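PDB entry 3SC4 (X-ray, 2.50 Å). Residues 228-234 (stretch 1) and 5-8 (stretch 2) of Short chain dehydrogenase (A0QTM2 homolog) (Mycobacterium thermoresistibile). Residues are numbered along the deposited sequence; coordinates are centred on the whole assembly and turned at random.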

# COMPACT_ATOMS: atom_id res chain seq x y z
N ALA B 228 7.98 -2.17 22.47
CA ALA B 228 8.32 -3.33 21.64
C ALA B 228 8.54 -4.55 22.51
O ALA B 228 8.03 -5.64 22.22
CB ALA B 228 9.58 -3.03 20.80
N TYR B 229 9.30 -4.34 23.59
CA TYR B 229 9.67 -5.40 24.51
C TYR B 229 8.43 -6.07 25.07
O TYR B 229 8.33 -7.28 25.10
CB TYR B 229 10.55 -4.82 25.63
CG TYR B 229 11.12 -5.87 26.56
CD1 TYR B 229 12.26 -6.62 26.21
CD2 TYR B 229 10.51 -6.13 27.80
CE1 TYR B 229 12.78 -7.59 27.05
CE2 TYR B 229 11.01 -7.11 28.66
CZ TYR B 229 12.15 -7.83 28.29
OH TYR B 229 12.63 -8.77 29.16
N VAL B 230 7.48 -5.27 25.51
CA VAL B 230 6.22 -5.80 26.01
C VAL B 230 5.55 -6.68 24.96
O VAL B 230 5.13 -7.80 25.26
CB VAL B 230 5.27 -4.67 26.44
CG1 VAL B 230 3.87 -5.23 26.75
CG2 VAL B 230 5.88 -3.87 27.64
N VAL B 231 5.48 -6.20 23.72
CA VAL B 231 4.80 -6.91 22.64
C VAL B 231 5.53 -8.21 22.30
O VAL B 231 4.88 -9.25 22.10
CB VAL B 231 4.62 -6.03 21.37
CG1 VAL B 231 4.08 -6.85 20.19
CG2 VAL B 231 3.68 -4.89 21.67
N LEU B 232 6.86 -8.18 22.29
CA LEU B 232 7.65 -9.36 21.88
C LEU B 232 7.63 -10.48 22.92
O LEU B 232 8.02 -11.62 22.61
CB LEU B 232 9.08 -8.95 21.56
CG LEU B 232 9.21 -8.01 20.35
CD1 LEU B 232 10.64 -7.49 20.22
CD2 LEU B 232 8.76 -8.73 19.11
N ASN B 233 7.18 -10.16 24.12
CA ASN B 233 6.97 -11.15 25.18
C ASN B 233 5.55 -11.67 25.27
O ASN B 233 5.29 -12.58 26.08
CB ASN B 233 7.39 -10.57 26.52
CG ASN B 233 8.87 -10.60 26.71
OD1 ASN B 233 9.43 -11.65 26.96
ND2 ASN B 233 9.53 -9.45 26.56
N LYS B 234 4.62 -11.15 24.47
CA LYS B 234 3.25 -11.66 24.52
C LYS B 234 3.20 -13.00 23.82
O LYS B 234 4.13 -13.37 23.11
CB LYS B 234 2.25 -10.70 23.87
CG LYS B 234 2.04 -9.41 24.63
CD LYS B 234 1.05 -9.53 25.80
CE LYS B 234 0.34 -8.18 26.03
NZ LYS B 234 0.13 -7.87 27.44
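Stretch 2 (5-8) MSLR

Stretch 2 is a short piece of irregular chain, M5 to R8, with no regular helix or strand. It lies against the last part of a helix in stretch 1 and the turn that follows. The two pieces belong to one chain but are far apart in sequence; no touching pair is separated by fewer than 222 residues. The contact is small, burying 265 Å² over both sides.

The backbone of stretch 2 is mostly open. S6 is nearly fully extended, with phi/psi of -170/148. L7 breaks this run at -101/27, and R8 returns to a more open -64/131. The backbones come nearest at N233 and M5, whose CA atoms are 6.5 Å apart. From there the chain leads through S6 to L7, and R8 lies beyond reach of stretch 1. From M5 to L7 the chain runs across the helix rather than along it.

In stretch 1 the helix enters from earlier in the chain. L232 N bonds to A228 O at 2.8 Å, a regular helical hydrogen bond. The pattern then loosens: N233 N makes weak bonds to Y229 O and to V230 O, both at 3.3 Å. K234 N bonds to V231 O at 3.0 Å, and the chain leaves with K234 in an extended conformation. The side chain of N233 folds back on the helix, where N233 ND2 donates to Y229 O at 2.9 Å. This bond helps hold the amide in place, with OD1 left near stretch 2.

The apolar contact centres on L7, which has the largest area covered in this pairing, 84 Å². Its CA-to-CB bond points toward stretch 1, and its rotamer is m, t. L7 CD1 lies 3.6 Å from Y229 CE1, the closest apolar approach, and meets the ring obliquely. L7 CD2 is 3.9 Å from L232 O and 3.7 Å from N233 OD1. The leucine thus packs against both an aromatic ring and polar atoms near the turn. The CA-to-CB bond of Y229 is sideways to stretch 2, but the end of its side chain comes nearer. Chi1 is t.

The polar neighbours make no hydrogen bond across the contact among the modelled atoms. N233 OD1 is 3.3 Å from S6 N, but the angle is poor, so closeness alone does not make the bond. N233 OD1 is also 3.7 Å from M5 CB. Y229 OH stands 4.1 Å from M5 O and also 4.1 Å from S6 CA. These are loose contacts; the hydroxyl is hydrogen-bonded elsewhere in the structure.

M5 points its CA-to-CB bond toward stretch 1, but its side chain is not modelled beyond CB, so any further contact from it cannot be described. The CA-to-CB bond of S6 points away, and its closest approaches to Y229 and N233 are made by CA and N. A228, V230, V231 and K234 take no part. The interface is therefore mainly a packing contact, with L7 set against Y229, L232 and N233.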

# COMPACT_ATOMS: atom_id res chain seq x y z
N MET B 5 8.67 -13.67 32.06
CA MET B 5 9.19 -13.87 30.65
C MET B 5 10.37 -12.91 30.30
O MET B 5 10.59 -11.87 30.96
CB MET B 5 8.06 -13.79 29.59
N SER B 6 11.09 -13.29 29.24
CA SER B 6 12.47 -12.88 29.00
C SER B 6 12.85 -13.33 27.57
O SER B 6 12.39 -14.38 27.09
CB SER B 6 13.38 -13.58 30.00
OG SER B 6 14.69 -13.07 30.01
N LEU B 7 13.71 -12.56 26.91
CA LEU B 7 14.15 -12.89 25.55
C LEU B 7 15.53 -13.52 25.56
O LEU B 7 16.28 -13.45 24.58
CB LEU B 7 14.12 -11.63 24.69
CG LEU B 7 12.77 -10.90 24.69
CD1 LEU B 7 12.91 -9.59 24.00
CD2 LEU B 7 11.69 -11.76 24.03
N ARG B 8 15.87 -14.16 26.67
CA ARG B 8 17.19 -14.76 26.85
C ARG B 8 17.35 -15.88 25.83
O ARG B 8 16.45 -16.70 25.67
CB ARG B 8 17.34 -15.30 28.28
CG ARG B 8 18.79 -15.59 28.71
CD ARG B 8 18.87 -15.48 30.23
NE ARG B 8 20.22 -15.68 30.77
CZ ARG B 8 21.18 -14.76 30.83
NH1 ARG B 8 21.00 -13.53 30.34
NH2 ARG B 8 22.36 -15.08 31.38